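Long-range contacts in fructokinase (Xylella fastidiosa Temecula1, PDB 3LJS), which probably phosphorylates fructose with ATP, as a sugar kinase of the PfkB family within the ribokinase superfamily: residues B[83-94]-B[106-117]; B[135-143]-B[173-184]. All coordinates share one frame; numbering follows the deposited sequence.

Contact 1. Residues B[83-94]-B[106-117]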
loop_
_atom_site.group_PDB
_atom_site.type_symbol
_atom_site.label_atom_id
_atom_site.label_comp_id
_atom_site.label_asym_id
_atom_site.label_seq_id
_atom_site.Cartn_x
_atom_site.Cartn_y
_atom_site.Cartn_z
ATOM N N VAL B 83 -7.447 0.951 -19.177
ATOM C CA VAL B 83 -8.565 1.714 -18.632
ATOM C C VAL B 83 -8.167 2.131 -17.223
ATOM O O VAL B 83 -7.263 1.537 -16.630
ATOM C CB VAL B 83 -9.879 0.902 -18.596
ATOM C CG1 VAL B 83 -10.386 0.688 -20.017
ATOM C CG2 VAL B 83 -9.663 -0.420 -17.895
ATOM N N ARG B 84 -8.832 3.148 -16.687
ATOM C CA ARG B 84 -8.487 3.651 -15.360
ATOM C C ARG B 84 -9.644 3.612 -14.369
ATOM O O ARG B 84 -10.809 3.568 -14.758
ATOM C CB ARG B 84 -7.987 5.100 -15.472
ATOM C CG ARG B 84 -6.930 5.337 -16.551
ATOM C CD ARG B 84 -5.635 4.589 -16.254
ATOM N NE ARG B 84 -4.864 5.197 -15.175
ATOM C CZ ARG B 84 -4.005 6.199 -15.334
ATOM N NH1 ARG B 84 -3.797 6.718 -16.537
ATOM N NH2 ARG B 84 -3.346 6.681 -14.290
ATOM N N THR B 85 -9.311 3.632 -13.083
ATOM C CA THR B 85 -10.321 3.636 -12.037
ATOM C C THR B 85 -9.834 4.343 -10.774
ATOM O O THR B 85 -8.648 4.301 -10.443
ATOM C CB THR B 85 -10.754 2.217 -11.654
ATOM O OG1 THR B 85 -11.768 2.297 -10.643
ATOM C CG2 THR B 85 -9.576 1.418 -11.123
ATOM N N SER B 86 -10.764 4.993 -10.080
ATOM C CA SER B 86 -10.465 5.702 -8.840
ATOM C C SER B 86 -11.085 4.930 -7.687
ATOM O O SER B 86 -10.987 5.339 -6.532
ATOM C CB SER B 86 -11.057 7.115 -8.876
ATOM O OG SER B 86 -10.490 7.883 -9.924
ATOM N N THR B 87 -11.724 3.811 -8.010
ATOM C CA THR B 87 -12.391 2.973 -7.017
ATOM C C THR B 87 -11.412 2.239 -6.112
ATOM O O THR B 87 -11.718 1.947 -4.956
ATOM C CB THR B 87 -13.311 1.944 -7.708
ATOM O OG1 THR B 87 -14.337 2.637 -8.430
ATOM C CG2 THR B 87 -13.961 1.020 -6.687
ATOM N N ALA B 88 -10.234 1.933 -6.642
ATOM C CA ALA B 88 -9.216 1.239 -5.872
ATOM C C ALA B 88 -7.839 1.730 -6.288
ATOM O O ALA B 88 -7.662 2.305 -7.367
ATOM C CB ALA B 88 -9.329 -0.272 -6.077
ATOM N N LYS B 89 -6.865 1.501 -5.418
ATOM C CA LYS B 89 -5.497 1.925 -5.668
ATOM C C LYS B 89 -4.725 0.901 -6.486
ATOM O O LYS B 89 -5.112 -0.269 -6.584
ATOM C CB LYS B 89 -4.767 2.133 -4.340
ATOM C CG LYS B 89 -5.418 3.138 -3.399
ATOM C CD LYS B 89 -5.287 4.547 -3.935
ATOM C CE LYS B 89 -5.816 5.572 -2.947
ATOM N NZ LYS B 89 -5.721 6.945 -3.517
ATOM N N THR B 90 -3.625 1.358 -7.070
ATOM C CA THR B 90 -2.747 0.493 -7.837
ATOM C C THR B 90 -2.144 -0.466 -6.816
ATOM O O THR B 90 -1.708 -0.047 -5.742
ATOM C CB THR B 90 -1.613 1.304 -8.486
ATOM O OG1 THR B 90 -2.176 2.274 -9.376
ATOM C CG2 THR B 90 -0.668 0.390 -9.245
ATOM N N ALA B 91 -2.133 -1.752 -7.138
ATOM C CA ALA B 91 -1.580 -2.746 -6.231
ATOM C C ALA B 91 -0.101 -2.497 -5.966
ATOM O O ALA B 91 0.630 -1.998 -6.833
ATOM C CB ALA B 91 -1.770 -4.145 -6.811
ATOM N N LEU B 92 0.338 -2.864 -4.766
ATOM C CA LEU B 92 1.729 -2.711 -4.369
ATOM C C LEU B 92 2.258 -4.059 -3.909
ATOM O O LEU B 92 1.557 -4.819 -3.237
ATOM C CB LEU B 92 1.869 -1.708 -3.214
ATOM C CG LEU B 92 1.358 -0.281 -3.399
ATOM C CD1 LEU B 92 1.539 0.480 -2.079
ATOM C CD2 LEU B 92 2.109 0.411 -4.532
ATOM N N ALA B 93 3.496 -4.351 -4.281
ATOM C CA ALA B 93 4.143 -5.591 -3.890
ATOM C C ALA B 93 5.448 -5.203 -3.207
ATOM O O ALA B 93 6.413 -4.817 -3.866
ATOM C CB ALA B 93 4.426 -6.454 -5.119
ATOM N N PHE B 94 5.464 -5.274 -1.881
ATOM C CA PHE B 94 6.657 -4.930 -1.123
ATOM C C PHE B 94 7.586 -6.135 -1.063
ATOM O O PHE B 94 7.165 -7.238 -0.713
ATOM C CB PHE B 94 6.271 -4.474 0.287
ATOM C CG PHE B 94 5.757 -3.065 0.343
ATOM C CD1 PHE B 94 6.639 -1.997 0.452
ATOM C CD2 PHE B 94 4.394 -2.802 0.250
ATOM C CE1 PHE B 94 6.179 -0.686 0.467
ATOM C CE2 PHE B 94 3.917 -1.498 0.261
ATOM C CZ PHE B 94 4.816 -0.430 0.369
ATOM N N SER B 106 4.966 -8.687 0.774
ATOM C CA SER B 106 3.803 -8.099 1.427
ATOM C C SER B 106 2.992 -7.370 0.360
ATOM O O SER B 106 3.376 -6.293 -0.104
ATOM C CB SER B 106 4.234 -7.119 2.520
ATOM O OG SER B 106 3.102 -6.520 3.133
ATOM N N PHE B 107 1.867 -7.961 -0.024
ATOM C CA PHE B 107 1.021 -7.387 -1.061
ATOM C C PHE B 107 -0.155 -6.559 -0.565
ATOM O O PHE B 107 -0.809 -6.909 0.419
ATOM C CB PHE B 107 0.449 -8.501 -1.944
ATOM C CG PHE B 107 1.485 -9.299 -2.676
ATOM C CD1 PHE B 107 2.060 -8.811 -3.842
ATOM C CD2 PHE B 107 1.873 -10.550 -2.208
ATOM C CE1 PHE B 107 3.011 -9.559 -4.539
ATOM C CE2 PHE B 107 2.821 -11.307 -2.894
ATOM C CZ PHE B 107 3.390 -10.807 -4.064
ATOM N N TYR B 108 -0.416 -5.456 -1.258
ATOM C CA TYR B 108 -1.567 -4.623 -0.961
ATOM C C TYR B 108 -2.457 -4.915 -2.164
ATOM O O TYR B 108 -2.533 -4.121 -3.112
ATOM C CB TYR B 108 -1.176 -3.138 -0.882
ATOM C CG TYR B 108 -0.600 -2.773 0.471
ATOM C CD1 TYR B 108 -1.350 -2.045 1.400
ATOM C CD2 TYR B 108 0.650 -3.253 0.866
ATOM C CE1 TYR B 108 -0.867 -1.815 2.694
ATOM C CE2 TYR B 108 1.139 -3.031 2.156
ATOM C CZ TYR B 108 0.370 -2.318 3.065
ATOM O OH TYR B 108 0.822 -2.155 4.353
ATOM N N ARG B 109 -3.113 -6.078 -2.136
ATOM C CA ARG B 109 -3.955 -6.459 -3.257
ATOM C C ARG B 109 -5.257 -7.245 -3.063
ATOM O O ARG B 109 -5.881 -7.620 -4.053
ATOM C CB ARG B 109 -3.101 -7.164 -4.319
ATOM C CG ARG B 109 -3.840 -7.444 -5.625
ATOM C CD ARG B 109 -2.876 -7.876 -6.701
ATOM N NE ARG B 109 -3.521 -8.081 -7.990
ATOM C CZ ARG B 109 -4.095 -9.216 -8.376
ATOM N NH1 ARG B 109 -4.120 -10.269 -7.567
ATOM N NH2 ARG B 109 -4.609 -9.311 -9.596
ATOM N N PRO B 110 -5.678 -7.556 -1.823
ATOM C CA PRO B 110 -6.953 -8.279 -1.923
ATOM C C PRO B 110 -7.797 -7.353 -2.811
ATOM O O PRO B 110 -8.502 -7.819 -3.704
ATOM C CB PRO B 110 -7.430 -8.342 -0.476
ATOM C CG PRO B 110 -6.128 -8.462 0.285
ATOM C CD PRO B 110 -5.222 -7.456 -0.421
ATOM N N PRO B 111 -7.728 -6.020 -2.561
ATOM C CA PRO B 111 -8.450 -5.005 -3.341
ATOM C C PRO B 111 -7.388 -4.200 -4.106
ATOM O O PRO B 111 -6.357 -3.832 -3.538
ATOM C CB PRO B 111 -9.131 -4.173 -2.272
ATOM C CG PRO B 111 -8.080 -4.093 -1.232
ATOM C CD PRO B 111 -7.453 -5.492 -1.209
ATOM N N ALA B 112 -7.625 -3.952 -5.389
ATOM C CA ALA B 112 -6.686 -3.195 -6.210
ATOM C C ALA B 112 -7.314 -2.856 -7.560
ATOM O O ALA B 112 -8.248 -3.519 -8.011
ATOM C CB ALA B 112 -5.395 -3.990 -6.413
ATOM N N ALA B 113 -6.785 -1.827 -8.207
ATOM C CA ALA B 113 -7.308 -1.386 -9.488
ATOM C C ALA B 113 -7.360 -2.461 -10.572
ATOM O O ALA B 113 -8.377 -2.600 -11.259
ATOM C CB ALA B 113 -6.500 -0.194 -9.985
ATOM N N ASP B 114 -6.280 -3.224 -10.726
ATOM C CA ASP B 114 -6.230 -4.241 -11.779
ATOM C C ASP B 114 -7.314 -5.314 -11.664
ATOM O O ASP B 114 -7.691 -5.935 -12.662
ATOM C CB ASP B 114 -4.841 -4.901 -11.838
ATOM C CG ASP B 114 -4.619 -5.910 -10.730
ATOM O OD1 ASP B 114 -4.188 -5.520 -9.620
ATOM O OD2 ASP B 114 -4.879 -7.108 -10.971
ATOM N N LEU B 115 -7.817 -5.521 -10.450
ATOM C CA LEU B 115 -8.864 -6.517 -10.204
ATOM C C LEU B 115 -10.247 -6.076 -10.690
ATOM O O LEU B 115 -11.170 -6.886 -10.757
ATOM C CB LEU B 115 -8.968 -6.814 -8.704
ATOM C CG LEU B 115 -8.218 -7.963 -8.023
ATOM C CD1 LEU B 115 -7.466 -8.805 -9.021
ATOM C CD2 LEU B 115 -7.296 -7.385 -6.976
ATOM N N LEU B 116 -10.388 -4.799 -11.028
ATOM C CA LEU B 116 -11.680 -4.264 -11.450
ATOM C C LEU B 116 -11.937 -4.222 -12.952
ATOM O O LEU B 116 -12.962 -3.701 -13.396
ATOM C CB LEU B 116 -11.871 -2.869 -10.845
ATOM C CG LEU B 116 -12.555 -2.739 -9.473
ATOM C CD1 LEU B 116 -12.468 -4.017 -8.673
ATOM C CD2 LEU B 116 -11.924 -1.578 -8.723
ATOM N N PHE B 117 -11.013 -4.762 -13.738
ATOM C CA PHE B 117 -11.197 -4.793 -15.185
ATOM C C PHE B 117 -12.367 -5.746 -15.449
ATOM O O PHE B 117 -12.422 -6.833 -14.882
ATOM C CB PHE B 117 -9.934 -5.328 -15.871
ATOM C CG PHE B 117 -9.939 -5.173 -17.369
ATOM C CD1 PHE B 117 -9.212 -4.151 -17.977
ATOM C CD2 PHE B 117 -10.664 -6.050 -18.174
ATOM C CE1 PHE B 117 -9.205 -4.005 -19.369
ATOM C CE2 PHE B 117 -10.664 -5.912 -19.566
ATOM C CZ PHE B 117 -9.932 -4.887 -20.164
HETATM O O HOH W 1 -3.556 -2.868 -9.456
#
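The beta hairpin of the small four-stranded sheet, the lid of ribokinase-fold sugar kinases, pairs Phe94 with Ser106 at one end of this contact; outside the hairpin, the chain entering it from strand 82-85 runs beside the chain leaving it, 109-117. Strands 92-94 and 106-108 are antiparallel, their axes 167° apart. Phe94 and Ser106 bond through both backbone groups, whereas Ala93 and Phe107 form a non-hydrogen-bonded pair in which Ala93 CB lies 3.5 Å from Phe107 CE1. On the other face the rings of Phe94 and Tyr108 meet obliquely, planes at 68°, with CE2 of Phe94 3.7 Å from CE2 of Tyr108. That face belongs to the dimer interface: Tyr108 OH bonds to Thr90 O of the second subunit, and the Phe94 ring is edge-to-face with Phe64 of that subunit.

Between the entering and leaving chains, Ala113 N donates to Lys89 O at 2.8 Å, and Ala88 CB rests 3.6 Å from Ala112 C. On strand 82-85, Thr85 CG2 meets Ala113 CB, while Val83 CG2 reaches the Phe117 ring. Arg109, extended from CG to NE, passes Ala91 CB and grips Asp114 side-on, the carboxylate close to the guanidinium plane; NH2 to OD2 measures 2.6 Å. A water bridges the segments, accepting from Ala91 N and Asp114 N and donating to Asp114 OD1 at 2.7 Å.

Contact 2. Residues B[135-143]-B[173-184]; sequences ACSNSMTDA and LWPNGENPASRL
Leu173 opens the contact by placing CD1 3.3 Å from Asn138 OD1, while its carbonyl oxygen lies beside Thr141 CG2. Next comes Trp174, whose indole is held on several sides. Thr141 CG2 makes a CH-pi contact with the five-membered ring, 3.9 Å from its centroid and 11° off the ring normal. The methyl reaches it because it stands anti to the Thr141 carbonyl carbon, with OG1 at chi1 50° directed to Arg109. Pro180 CB backs the opposite face of the indole. At the in-plane edge, NE1 donates to a water 3.0 Å away, which in turn donates to Ser137 OG and Asn138 OD1; this bridge satisfies the indole N-H and helps fix the ring's rotation. Ser137 OG also bonds to Leu167 O, and Asn138 ND2 to Glu12 OE2. The six-membered ring reaches Met140, a selenomethionine, whose CB is 3.8 Å from Trp174 CH2. Pro175 brings CD to 3.2 Å from Thr141 O and starts a type II turn ending at Glu178. Asn179 OD1 then accepts from Ala181 N, a capping bond in the turn that leads into helix 181-189.

Within that helix, Arg183 sends an extended chain back across the contact. Its NH1 gives Met140 O a weak bond, 3.0 Å long and bent to 133°, and one guanidinium face lies over Asp142 C. Leu184 CD2 closes the contact 3.6 Å from Ser137 CB. The segment thus links helix 181-189, which packs on Tyr203 of helix 198-207, to the turn joining strand 130-136 to helix 143-158, where Asp142 OD2 caps Ile145 N.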
loop_
_atom_site.group_PDB
_atom_site.type_symbol
_atom_site.label_atom_id
_atom_site.label_comp_id
_atom_site.label_asym_id
_atom_site.label_seq_id
_atom_site.Cartn_x
_atom_site.Cartn_y
_atom_site.Cartn_z
ATOM N N ALA B 135 -1.710 -14.232 -20.788
ATOM C CA ALA B 135 -2.245 -13.993 -19.447
ATOM C C ALA B 135 -1.534 -14.866 -18.415
ATOM O O ALA B 135 -0.831 -15.810 -18.771
ATOM C CB ALA B 135 -3.745 -14.276 -19.423
ATOM N N CYS B 136 -1.724 -14.533 -17.139
ATOM C CA CYS B 136 -1.121 -15.259 -16.020
ATOM C C CYS B 136 -2.216 -15.537 -14.988
ATOM O O CYS B 136 -3.305 -14.984 -15.097
ATOM C CB CYS B 136 0.006 -14.425 -15.405
ATOM S SG CYS B 136 1.405 -14.164 -16.554
ATOM N N SER B 137 -1.942 -16.376 -13.991
ATOM C CA SER B 137 -2.976 -16.711 -13.007
ATOM C C SER B 137 -3.310 -15.633 -11.976
ATOM O O SER B 137 -4.305 -15.753 -11.259
ATOM C CB SER B 137 -2.626 -18.016 -12.273
ATOM O OG SER B 137 -1.547 -17.830 -11.376
ATOM N N ASN B 138 -2.505 -14.580 -11.895
ATOM C CA ASN B 138 -2.789 -13.532 -10.920
ATOM C C ASN B 138 -4.094 -12.811 -11.213
ATOM O O ASN B 138 -4.718 -12.258 -10.306
ATOM C CB ASN B 138 -1.628 -12.543 -10.845
ATOM C CG ASN B 138 -0.371 -13.191 -10.311
ATOM O OD1 ASN B 138 -0.406 -13.880 -9.288
ATOM N ND2 ASN B 138 0.749 -12.987 -11.006
ATOM N N SER B 139 -4.519 -12.829 -12.471
ATOM C CA SER B 139 -5.782 -12.194 -12.836
ATOM C C SER B 139 -6.923 -13.207 -12.689
ATOM O O SER B 139 -7.953 -13.107 -13.359
ATOM C CB SER B 139 -5.727 -11.653 -14.272
ATOM O OG SER B 139 -5.516 -12.690 -15.212
HETATM N N MSE B 140 -6.728 -14.181 -11.803
HETATM C CA MSE B 140 -7.736 -15.206 -11.532
HETATM C C MSE B 140 -7.932 -15.369 -10.022
HETATM O O MSE B 140 -8.572 -16.321 -9.573
HETATM C CB MSE B 140 -7.300 -16.559 -12.108
HETATM C CG MSE B 140 -7.165 -16.600 -13.621
HETATM SE SE MSE B 140 -6.487 -18.322 -14.247
HETATM C CE MSE B 140 -6.354 -17.863 -16.130
ATOM N N THR B 141 -7.386 -14.436 -9.247
ATOM C CA THR B 141 -7.457 -14.509 -7.788
ATOM C C THR B 141 -8.844 -14.364 -7.149
ATOM O O THR B 141 -9.015 -14.659 -5.968
ATOM C CB THR B 141 -6.469 -13.505 -7.155
ATOM O OG1 THR B 141 -6.653 -12.213 -7.739
ATOM C CG2 THR B 141 -5.041 -13.960 -7.404
ATOM N N ASP B 142 -9.824 -13.891 -7.916
ATOM C CA ASP B 142 -11.196 -13.797 -7.423
ATOM C C ASP B 142 -12.101 -14.190 -8.590
ATOM O O ASP B 142 -11.673 -14.147 -9.748
ATOM C CB ASP B 142 -11.511 -12.394 -6.851
ATOM C CG ASP B 142 -11.916 -11.377 -7.904
ATOM O OD1 ASP B 142 -11.699 -10.173 -7.648
ATOM O OD2 ASP B 142 -12.467 -11.750 -8.959
ATOM N N ALA B 143 -13.332 -14.594 -8.286
ATOM C CA ALA B 143 -14.280 -15.048 -9.301
ATOM C C ALA B 143 -14.519 -14.112 -10.479
ATOM O O ALA B 143 -14.541 -14.557 -11.629
ATOM C CB ALA B 143 -15.620 -15.394 -8.641
ATOM N N LEU B 173 -1.462 -14.538 -3.031
ATOM C CA LEU B 173 -2.473 -13.634 -3.566
ATOM C C LEU B 173 -3.895 -14.186 -3.616
ATOM O O LEU B 173 -4.833 -13.461 -3.955
ATOM C CB LEU B 173 -2.058 -13.180 -4.967
ATOM C CG LEU B 173 -0.821 -12.286 -5.042
ATOM C CD1 LEU B 173 -0.440 -12.046 -6.498
ATOM C CD2 LEU B 173 -1.118 -10.966 -4.342
ATOM N N TRP B 174 -4.058 -15.463 -3.283
ATOM C CA TRP B 174 -5.376 -16.089 -3.311
ATOM C C TRP B 174 -6.048 -16.096 -1.937
ATOM O O TRP B 174 -5.375 -16.182 -0.913
ATOM C CB TRP B 174 -5.257 -17.520 -3.839
ATOM C CG TRP B 174 -4.832 -17.593 -5.283
ATOM C CD1 TRP B 174 -3.599 -17.292 -5.798
ATOM C CD2 TRP B 174 -5.645 -17.986 -6.392
ATOM N NE1 TRP B 174 -3.599 -17.475 -7.162
ATOM C CE2 TRP B 174 -4.842 -17.898 -7.553
ATOM C CE3 TRP B 174 -6.980 -18.399 -6.519
ATOM C CZ2 TRP B 174 -5.327 -18.216 -8.826
ATOM C CZ3 TRP B 174 -7.463 -18.715 -7.788
ATOM C CH2 TRP B 174 -6.635 -18.618 -8.924
ATOM N N PRO B 175 -7.390 -16.008 -1.900
ATOM C CA PRO B 175 -8.138 -16.003 -0.637
ATOM C C PRO B 175 -7.843 -17.218 0.228
ATOM O O PRO B 175 -7.692 -18.334 -0.271
ATOM C CB PRO B 175 -9.595 -15.966 -1.095
ATOM C CG PRO B 175 -9.519 -15.232 -2.391
ATOM C CD PRO B 175 -8.307 -15.858 -3.043
ATOM N N ASN B 176 -7.764 -16.991 1.532
ATOM C CA ASN B 176 -7.481 -18.058 2.478
ATOM C C ASN B 176 -8.560 -19.132 2.420
ATOM O O ASN B 176 -9.740 -18.829 2.242
ATOM C CB ASN B 176 -7.398 -17.483 3.894
ATOM C CG ASN B 176 -6.216 -18.022 4.670
ATOM O OD1 ASN B 176 -6.104 -19.227 4.897
ATOM N ND2 ASN B 176 -5.321 -17.129 5.077
ATOM N N GLY B 177 -8.144 -20.387 2.555
ATOM C CA GLY B 177 -9.084 -21.493 2.534
ATOM C C GLY B 177 -9.636 -21.912 1.181
ATOM O O GLY B 177 -10.208 -22.998 1.062
ATOM N N GLU B 178 -9.476 -21.073 0.160
ATOM C CA GLU B 178 -9.988 -21.401 -1.169
ATOM C C GLU B 178 -9.021 -22.233 -2.005
ATOM O O GLU B 178 -7.808 -22.049 -1.933
ATOM C CB GLU B 178 -10.355 -20.121 -1.921
ATOM C CG GLU B 178 -11.422 -19.296 -1.219
ATOM C CD GLU B 178 -11.982 -18.189 -2.092
ATOM O OE1 GLU B 178 -12.866 -17.445 -1.611
ATOM O OE2 GLU B 178 -11.541 -18.064 -3.257
ATOM N N ASN B 179 -9.572 -23.153 -2.794
ATOM C CA ASN B 179 -8.770 -24.024 -3.649
ATOM C C ASN B 179 -8.722 -23.457 -5.066
ATOM O O ASN B 179 -9.720 -23.467 -5.780
ATOM C CB ASN B 179 -9.371 -25.430 -3.697
ATOM C CG ASN B 179 -8.424 -26.446 -4.312
ATOM O OD1 ASN B 179 -7.634 -26.118 -5.198
ATOM N ND2 ASN B 179 -8.506 -27.689 -3.853
ATOM N N PRO B 180 -7.553 -22.955 -5.487
ATOM C CA PRO B 180 -7.373 -22.378 -6.825
ATOM C C PRO B 180 -7.294 -23.386 -7.973
ATOM O O PRO B 180 -7.376 -23.007 -9.145
ATOM C CB PRO B 180 -6.085 -21.574 -6.677
ATOM C CG PRO B 180 -5.309 -22.375 -5.682
ATOM C CD PRO B 180 -6.354 -22.740 -4.654
ATOM N N ALA B 181 -7.147 -24.664 -7.636
ATOM C CA ALA B 181 -7.032 -25.721 -8.639
ATOM C C ALA B 181 -8.016 -25.599 -9.800
ATOM O O ALA B 181 -7.627 -25.661 -10.966
ATOM C CB ALA B 181 -7.186 -27.089 -7.971
ATOM N N SER B 182 -9.291 -25.429 -9.473
ATOM C CA SER B 182 -10.342 -25.317 -10.476
ATOM C C SER B 182 -10.083 -24.259 -11.553
ATOM O O SER B 182 -10.183 -24.539 -12.750
ATOM C CB SER B 182 -11.673 -25.027 -9.785
ATOM O OG SER B 182 -12.719 -24.980 -10.734
ATOM N N ARG B 183 -9.761 -23.041 -11.133
ATOM C CA ARG B 183 -9.504 -21.963 -12.083
ATOM C C ARG B 183 -8.231 -22.195 -12.883
ATOM O O ARG B 183 -8.188 -21.927 -14.084
ATOM C CB ARG B 183 -9.417 -20.625 -11.355
ATOM C CG ARG B 183 -10.746 -20.150 -10.819
ATOM C CD ARG B 183 -10.552 -18.957 -9.926
ATOM N NE ARG B 183 -11.774 -18.641 -9.201
ATOM C CZ ARG B 183 -11.818 -17.864 -8.127
ATOM N NH1 ARG B 183 -10.702 -17.321 -7.655
ATOM N NH2 ARG B 183 -12.978 -17.643 -7.519
ATOM N N LEU B 184 -7.195 -22.690 -12.218
ATOM C CA LEU B 184 -5.938 -22.952 -12.895
ATOM C C LEU B 184 -6.150 -23.959 -14.022
ATOM O O LEU B 184 -5.682 -23.746 -15.139
ATOM C CB LEU B 184 -4.891 -23.470 -11.902
ATOM C CG LEU B 184 -4.540 -22.482 -10.781
ATOM C CD1 LEU B 184 -3.502 -23.094 -9.847
ATOM C CD2 LEU B 184 -4.013 -21.186 -11.392
HETATM O O HOH W 2 -1.319 -16.558 -8.908
#

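Overall arrangement
Contact 1 is the more buried and belongs largely to the lid sheet and dimer interface; contact 2 is partly buried, lies within one subunit and joins the turn after strand 130-136 to a loop and the beginning of helix 181-189. Backbone pairing, alanines and the Phe94 and Tyr108 rings dominate contact 1, its salt bridge lying within 106-117, whereas contact 2 relies on an indole, a water and an arginine. Their centres are 16 Å apart, yet they touch: Arg109 probably bonds through NH2 to Asn138 O, 3.0 Å, and through NH1 to Thr141 OG1, while Phe107 packs on Leu173. Both approach ATP-binding Arg170: its side chain is about 4 Å from that of Asn138 and about 6 Å from that of Phe107.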